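Local atomic coordinates of lipoprotein (Klebsiella pneumoniae subsp. pneumoniae, PDB entry 4HWM), a protein that is of unknown function but belongs to the YedD-like family of bacterial lipoproteins and folds as a small, closed antiparallel beta barrel. Residues Pro16-Thr27 with Ala39-Gly49; Ile61-Asn69 with Asn76-Tyr84. All coordinates share one frame; numbering follows the deposited sequence.

Contact 1: residues Pro16-Thr27 with Ala39-Gly49; sequences PAPAGLAGFWQT and AIASLIVTKEG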
# COMPACT_ATOMS: atom_id res chain seq x y z
N PRO A 16 2.94 7.68 -11.49
CA PRO A 16 4.04 6.75 -11.40
C PRO A 16 4.78 6.88 -10.07
O PRO A 16 4.83 7.96 -9.48
CB PRO A 16 4.97 7.15 -12.56
CG PRO A 16 4.07 7.86 -13.51
CD PRO A 16 3.07 8.57 -12.67
N ALA A 17 5.28 5.77 -9.55
CA ALA A 17 6.00 5.80 -8.29
C ALA A 17 7.26 6.67 -8.43
O ALA A 17 8.05 6.43 -9.36
CB ALA A 17 6.39 4.40 -7.89
N PRO A 18 7.46 7.63 -7.51
CA PRO A 18 8.78 8.29 -7.51
C PRO A 18 9.90 7.30 -7.25
O PRO A 18 9.72 6.29 -6.58
CB PRO A 18 8.69 9.27 -6.35
CG PRO A 18 7.27 9.38 -6.00
CD PRO A 18 6.59 8.12 -6.44
N ALA A 19 11.10 7.63 -7.71
CA ALA A 19 12.24 6.77 -7.54
C ALA A 19 12.40 6.35 -6.07
O ALA A 19 12.40 7.18 -5.17
CB ALA A 19 13.52 7.48 -8.01
N GLY A 20 12.54 5.05 -5.86
CA GLY A 20 12.77 4.48 -4.54
C GLY A 20 11.52 3.98 -3.84
O GLY A 20 11.67 3.30 -2.86
N LEU A 21 10.33 4.34 -4.32
CA LEU A 21 9.08 3.99 -3.64
C LEU A 21 8.51 2.66 -4.11
O LEU A 21 7.93 1.94 -3.32
CB LEU A 21 8.04 5.08 -3.76
CG LEU A 21 6.73 4.85 -2.97
CD1 LEU A 21 7.00 4.71 -1.45
CD2 LEU A 21 5.69 5.93 -3.30
N ALA A 22 8.70 2.31 -5.37
CA ALA A 22 8.17 1.05 -5.88
C ALA A 22 8.77 -0.10 -5.10
O ALA A 22 9.98 -0.16 -4.85
CB ALA A 22 8.43 0.91 -7.39
N GLY A 23 7.92 -1.04 -4.70
CA GLY A 23 8.39 -2.18 -3.91
C GLY A 23 7.28 -2.77 -3.06
O GLY A 23 6.12 -2.46 -3.23
N PHE A 24 7.72 -3.67 -2.20
CA PHE A 24 6.92 -4.23 -1.13
C PHE A 24 7.36 -3.59 0.19
O PHE A 24 8.55 -3.50 0.47
CB PHE A 24 7.14 -5.73 -1.00
CG PHE A 24 6.79 -6.54 -2.21
CD1 PHE A 24 5.62 -6.35 -2.89
CD2 PHE A 24 7.63 -7.55 -2.64
CE1 PHE A 24 5.28 -7.15 -3.97
CE2 PHE A 24 7.32 -8.34 -3.73
CZ PHE A 24 6.14 -8.14 -4.40
N TRP A 25 6.38 -3.20 1.00
CA TRP A 25 6.61 -2.56 2.28
C TRP A 25 5.81 -3.31 3.33
O TRP A 25 4.65 -3.64 3.07
CB TRP A 25 6.15 -1.10 2.17
CG TRP A 25 6.89 -0.35 1.13
CD1 TRP A 25 6.56 -0.21 -0.19
CD2 TRP A 25 8.12 0.35 1.30
NE1 TRP A 25 7.51 0.52 -0.85
CE2 TRP A 25 8.47 0.89 0.05
CE3 TRP A 25 8.95 0.60 2.40
CZ2 TRP A 25 9.63 1.63 -0.14
CZ3 TRP A 25 10.09 1.38 2.21
CH2 TRP A 25 10.41 1.87 0.95
N GLN A 26 6.38 -3.56 4.50
CA GLN A 26 5.70 -4.35 5.54
C GLN A 26 6.12 -3.85 6.90
O GLN A 26 7.28 -3.52 7.13
CB GLN A 26 6.01 -5.85 5.42
CG GLN A 26 5.21 -6.73 6.37
CD GLN A 26 5.25 -8.21 6.02
OE1 GLN A 26 4.39 -8.71 5.31
NE2 GLN A 26 6.25 -8.91 6.53
N THR A 27 5.18 -3.81 7.83
CA THR A 27 5.49 -3.48 9.22
C THR A 27 6.39 -4.60 9.79
O THR A 27 6.15 -5.78 9.56
CB THR A 27 4.19 -3.33 10.05
OG1 THR A 27 3.42 -4.52 9.95
CG2 THR A 27 3.38 -2.12 9.60
N ALA A 39 -0.45 -7.91 14.67
CA ALA A 39 -1.06 -7.49 13.41
C ALA A 39 0.06 -6.95 12.48
O ALA A 39 1.04 -6.36 12.95
CB ALA A 39 -2.14 -6.43 13.64
N ILE A 40 -0.13 -7.18 11.18
CA ILE A 40 0.83 -6.81 10.15
C ILE A 40 0.11 -5.97 9.09
O ILE A 40 -1.00 -6.29 8.70
CB ILE A 40 1.44 -8.07 9.46
CG1 ILE A 40 2.12 -8.97 10.48
CG2 ILE A 40 2.44 -7.71 8.33
CD1 ILE A 40 2.34 -10.38 10.01
N ALA A 41 0.75 -4.90 8.63
CA ALA A 41 0.31 -4.18 7.46
C ALA A 41 1.37 -4.19 6.38
O ALA A 41 2.56 -4.11 6.64
CB ALA A 41 -0.06 -2.75 7.82
N SER A 42 0.89 -4.26 5.15
CA SER A 42 1.75 -4.28 3.97
C SER A 42 1.21 -3.32 2.92
O SER A 42 -0.00 -3.10 2.82
CB SER A 42 1.78 -5.69 3.36
OG SER A 42 2.25 -6.65 4.28
N LEU A 43 2.12 -2.78 2.12
CA LEU A 43 1.75 -1.93 1.00
C LEU A 43 2.61 -2.34 -0.19
O LEU A 43 3.82 -2.35 -0.10
CB LEU A 43 2.01 -0.44 1.31
CG LEU A 43 1.51 0.56 0.25
CD1 LEU A 43 -0.00 0.58 0.15
CD2 LEU A 43 2.07 1.97 0.58
N ILE A 44 1.94 -2.67 -1.30
CA ILE A 44 2.60 -2.88 -2.60
C ILE A 44 2.50 -1.58 -3.38
O ILE A 44 1.43 -0.98 -3.42
CB ILE A 44 1.95 -4.02 -3.42
CG1 ILE A 44 1.86 -5.31 -2.58
CG2 ILE A 44 2.65 -4.20 -4.78
CD1 ILE A 44 1.22 -6.49 -3.31
N VAL A 45 3.62 -1.16 -3.98
CA VAL A 45 3.60 -0.01 -4.89
C VAL A 45 4.28 -0.47 -6.17
O VAL A 45 5.46 -0.85 -6.14
CB VAL A 45 4.34 1.21 -4.31
CG1 VAL A 45 4.31 2.39 -5.31
CG2 VAL A 45 3.74 1.65 -2.97
N THR A 46 3.56 -0.50 -7.28
CA THR A 46 4.17 -0.90 -8.57
C THR A 46 4.83 0.33 -9.20
O THR A 46 4.53 1.48 -8.83
CB THR A 46 3.18 -1.48 -9.56
OG1 THR A 46 2.36 -0.43 -10.08
CG2 THR A 46 2.33 -2.60 -8.92
N LYS A 47 5.69 0.10 -10.19
CA LYS A 47 6.36 1.23 -10.83
C LYS A 47 5.34 2.19 -11.47
O LYS A 47 5.55 3.41 -11.45
CB LYS A 47 7.46 0.79 -11.81
CG LYS A 47 7.00 0.12 -13.10
CD LYS A 47 8.18 -0.08 -14.08
CE LYS A 47 7.72 -0.65 -15.41
NZ LYS A 47 7.00 -1.96 -15.30
N GLU A 48 4.25 1.65 -12.00
CA GLU A 48 3.22 2.46 -12.64
C GLU A 48 2.32 3.20 -11.66
O GLU A 48 1.52 4.05 -12.07
CB GLU A 48 2.36 1.57 -13.56
CG GLU A 48 3.15 0.96 -14.73
CD GLU A 48 3.87 -0.33 -14.39
OE1 GLU A 48 3.72 -0.87 -13.27
OE2 GLU A 48 4.61 -0.83 -15.28
N GLY A 49 2.42 2.89 -10.35
CA GLY A 49 1.62 3.59 -9.36
C GLY A 49 0.37 2.86 -8.92
O GLY A 49 -0.45 3.45 -8.23
O HOH W 1 7.84 4.75 -11.49
O HOH W 2 3.66 -5.74 12.34

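Contact 2: residues Ile61-Asn69 with Asn76-Tyr84; sequences IAQPGKLMN and NVTASLDIY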
# COMPACT_ATOMS: atom_id res chain seq x y z
N ILE A 61 -7.75 -7.73 5.59
CA ILE A 61 -8.46 -6.70 4.86
C ILE A 61 -7.46 -6.15 3.85
O ILE A 61 -6.39 -5.69 4.23
CB ILE A 61 -9.05 -5.60 5.77
CG1 ILE A 61 -9.70 -4.50 4.91
CG2 ILE A 61 -8.04 -5.00 6.71
CD1 ILE A 61 -10.75 -3.71 5.63
N ALA A 62 -7.80 -6.25 2.58
CA ALA A 62 -6.93 -5.81 1.52
C ALA A 62 -7.69 -4.95 0.51
O ALA A 62 -8.86 -5.22 0.20
CB ALA A 62 -6.30 -7.01 0.85
N GLN A 63 -7.04 -3.90 0.02
CA GLN A 63 -7.67 -2.94 -0.89
C GLN A 63 -6.70 -2.46 -1.93
O GLN A 63 -5.66 -1.92 -1.59
CB GLN A 63 -8.14 -1.70 -0.12
CG GLN A 63 -9.09 -1.99 1.06
CD GLN A 63 -9.16 -0.81 1.97
OE1 GLN A 63 -8.74 -0.90 3.13
NE2 GLN A 63 -9.57 0.33 1.43
N PRO A 64 -7.06 -2.62 -3.22
CA PRO A 64 -6.27 -1.99 -4.27
C PRO A 64 -6.38 -0.46 -4.19
O PRO A 64 -7.33 0.09 -3.64
CB PRO A 64 -6.90 -2.55 -5.55
CG PRO A 64 -7.49 -3.92 -5.11
CD PRO A 64 -8.05 -3.58 -3.75
N GLY A 65 -5.42 0.25 -4.78
CA GLY A 65 -5.44 1.70 -4.86
C GLY A 65 -4.52 2.21 -5.96
O GLY A 65 -3.99 1.43 -6.75
N LYS A 66 -4.34 3.52 -5.96
CA LYS A 66 -3.52 4.21 -6.94
C LYS A 66 -2.78 5.32 -6.25
O LYS A 66 -3.36 6.02 -5.44
CB LYS A 66 -4.40 4.92 -8.00
CG LYS A 66 -5.21 4.04 -8.85
CD LYS A 66 -6.15 4.85 -9.74
CE LYS A 66 -7.06 3.99 -10.55
NZ LYS A 66 -8.06 4.88 -11.26
N LEU A 67 -1.54 5.57 -6.65
CA LEU A 67 -0.85 6.78 -6.19
C LEU A 67 -1.42 8.00 -6.90
O LEU A 67 -1.81 7.93 -8.08
CB LEU A 67 0.63 6.71 -6.52
CG LEU A 67 1.45 5.64 -5.85
CD1 LEU A 67 2.90 5.81 -6.33
CD2 LEU A 67 1.35 5.68 -4.32
N MSE A 68 -1.45 9.11 -6.17
CA MSE A 68 -1.85 10.41 -6.70
C MSE A 68 -0.82 11.41 -6.23
O MSE A 68 -0.32 11.35 -5.10
CB MSE A 68 -3.23 10.77 -6.19
CG MSE A 68 -3.77 12.11 -6.66
SE MSE A 68 -5.50 12.48 -5.85
CE MSE A 68 -4.84 12.89 -4.04
N ASN A 69 -0.47 12.33 -7.13
CA ASN A 69 0.38 13.45 -6.81
C ASN A 69 -0.56 14.66 -6.64
O ASN A 69 -1.32 14.99 -7.56
CB ASN A 69 1.38 13.67 -7.95
CG ASN A 69 2.61 14.44 -7.53
OD1 ASN A 69 3.03 14.44 -6.37
ND2 ASN A 69 3.23 15.09 -8.50
N ASN A 76 -1.59 7.61 -1.39
CA ASN A 76 -2.31 6.45 -1.85
C ASN A 76 -3.81 6.75 -1.81
O ASN A 76 -4.31 7.17 -0.79
CB ASN A 76 -1.99 5.21 -1.01
CG ASN A 76 -2.60 3.95 -1.60
OD1 ASN A 76 -2.72 3.83 -2.82
ND2 ASN A 76 -3.01 3.01 -0.75
N VAL A 77 -4.50 6.51 -2.92
CA VAL A 77 -5.96 6.63 -3.00
C VAL A 77 -6.53 5.23 -3.19
O VAL A 77 -6.28 4.59 -4.20
CB VAL A 77 -6.41 7.55 -4.19
CG1 VAL A 77 -7.93 7.70 -4.16
CG2 VAL A 77 -5.69 8.89 -4.13
N THR A 78 -7.27 4.71 -2.22
CA THR A 78 -7.79 3.36 -2.35
C THR A 78 -9.02 3.36 -3.21
O THR A 78 -9.64 4.41 -3.41
CB THR A 78 -8.17 2.71 -1.02
OG1 THR A 78 -9.28 3.42 -0.47
CG2 THR A 78 -7.03 2.68 -0.06
N ALA A 79 -9.45 2.17 -3.64
CA ALA A 79 -10.63 2.00 -4.48
C ALA A 79 -11.93 2.47 -3.80
O ALA A 79 -12.92 2.70 -4.48
CB ALA A 79 -10.75 0.55 -4.97
N SER A 80 -11.89 2.60 -2.47
CA SER A 80 -13.00 3.18 -1.69
C SER A 80 -12.82 4.68 -1.42
O SER A 80 -13.60 5.28 -0.68
CB SER A 80 -13.14 2.46 -0.36
OG SER A 80 -13.28 1.07 -0.57
N LEU A 81 -11.77 5.27 -2.01
CA LEU A 81 -11.45 6.70 -1.90
C LEU A 81 -10.95 7.14 -0.51
O LEU A 81 -11.04 8.31 -0.15
CB LEU A 81 -12.59 7.59 -2.42
CG LEU A 81 -12.87 7.62 -3.92
CD1 LEU A 81 -14.04 8.58 -4.21
CD2 LEU A 81 -11.64 8.00 -4.74
N ASP A 82 -10.34 6.23 0.23
CA ASP A 82 -9.50 6.64 1.36
C ASP A 82 -8.24 7.28 0.72
O ASP A 82 -7.75 6.78 -0.29
CB ASP A 82 -9.09 5.45 2.24
CG ASP A 82 -10.24 4.54 2.61
OD1 ASP A 82 -11.23 5.04 3.22
OD2 ASP A 82 -10.15 3.32 2.31
N ILE A 83 -7.77 8.37 1.31
CA ILE A 83 -6.58 9.09 0.83
C ILE A 83 -5.54 9.18 1.95
O ILE A 83 -5.82 9.72 3.01
CB ILE A 83 -6.96 10.48 0.30
CG1 ILE A 83 -7.87 10.33 -0.92
CG2 ILE A 83 -5.74 11.26 -0.10
CD1 ILE A 83 -8.36 11.67 -1.50
N TYR A 84 -4.35 8.64 1.70
CA TYR A 84 -3.32 8.53 2.70
C TYR A 84 -1.99 9.04 2.18
O TYR A 84 -1.44 8.48 1.24
CB TYR A 84 -3.12 7.06 3.05
CG TYR A 84 -4.33 6.31 3.56
CD1 TYR A 84 -4.96 6.68 4.72
CD2 TYR A 84 -4.78 5.19 2.91
CE1 TYR A 84 -6.07 5.95 5.19
CE2 TYR A 84 -5.86 4.45 3.38
CZ TYR A 84 -6.50 4.84 4.52
OH TYR A 84 -7.59 4.09 4.97
O HOH W 3 -4.03 0.52 -1.81

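Contact 1: residues Pro16-Thr27 with Ala39-Gly49
The F24 ring lies side by side with I44, its CD1 edge meeting I44 CG1 at 3.9 Å near the ring plane. Both side chains leave the same face of the sheet, where W114 of helix 108-118 also packs on I44, so apolar residues suit it. Next along this face, Q26 reaches out with its CG anti to the backbone N (chi1 -173°). The extended chain lays its CG against I40 CG2 at 3.5 Å; in the conformer described, OE1 comes within 3.1 Å of S42 OG, at most a weak hydrogen bond. The opposite face carries W25, L43 and V45 and looks into the barrel, where I93 packs on W25 and L43. W25 NE1 donates to L21 O (2.9 Å), almost in the plane of the indole, and so fixes the ring's rotation while tying down the loop before the strand. V45 CG1 packs against A17 CB at 3.9 Å and against L21 CG at 4.2 Å, a place where a short, beta-branched residue fits well.

Paired backbone bonds join G23 with V45 and W25 with L43. Beyond them T27 extends the ladder with its side chain: T27 N donates to A41 O, and A41 N returns a bond to T27 OG1 (3.0 Å). That hydroxyl sits between its own backbone N and carbonyl carbon (chi1 56°), taking the role of a strand carbonyl, and it donates to a water that in turn donates to A39 O. At the other end A17 N donates to K47 O (3.0 Å), and a second water joins A17 O to K47 O. There the strand enters the type I turn T46-G49, closed by G49, whose positive phi suits glycine. This is an antiparallel strand pair of a beta barrel, with a mixed outer face (F24, Q26, S42, I44), partly under helix 108-118, and an apolar inner one.

Contact 2: residues Ile61-Asn69 with Asn76-Tyr84
Q63 turns its CG anti to the carbonyl carbon (chi1 -55°) and then runs extended, while T78 places OG1 between its backbone N and carbonyl carbon (chi1 66°); both groups thus converge on D82 OD2. Q63 NE2 donates to that oxygen at 3.2 Å, in the plane of its own amide and nearly along the carboxylate C-O axis. T78 OG1 donates to the same atom at 2.9 Å from above the carboxylate plane and accepts from D82 N, so the hydroxyl holds the acid in place for the glutamine. Two bonds to one OD2 would probably help to stabilise its negative charge.

Lacking a side chain, G65 lets T78 come close, with the two CA atoms 3.8 Å apart. K66 and V77 exchange backbone bonds beside it, and A79 N donates to P64 O. V77 CG2 rests on CB of selenomethionine M68 at 3.7 Å, whose chain bends at chi3 (73°), keeping SE and CE near the same methyl. N76 ND2 reaches Q63 O through a water and also bonds Y95 OH, while its OD1 is hydrogen-bonded to T51 OG1. Strands 60-70 and 73-78 here form a beta hairpin, which continues through the type I turn T78-L81 into the next barrel strand.

How the contacts relate
The centres of contact 1 and contact 2 lie 12 Å apart in one continuous sheet, separated by strand 50-56. L67 of contact 2 is the main joint: its N is probably hydrogen-bonded to G49 O at 2.9 Å, and its CD1 packs on A17 CA at 3.7 Å and V45 CG1 at 3.8 Å. A looser packing contact sets L43 CD1 of contact 1 4.0 Å from the amide ND2 of N76. Along the chain the two contacts follow in series, as neighbouring strands of an up-and-down barrel do. The C54-C110 disulfide fastens the intervening strand to helix 108-118, which also packs on S42 and I44 of contact 1.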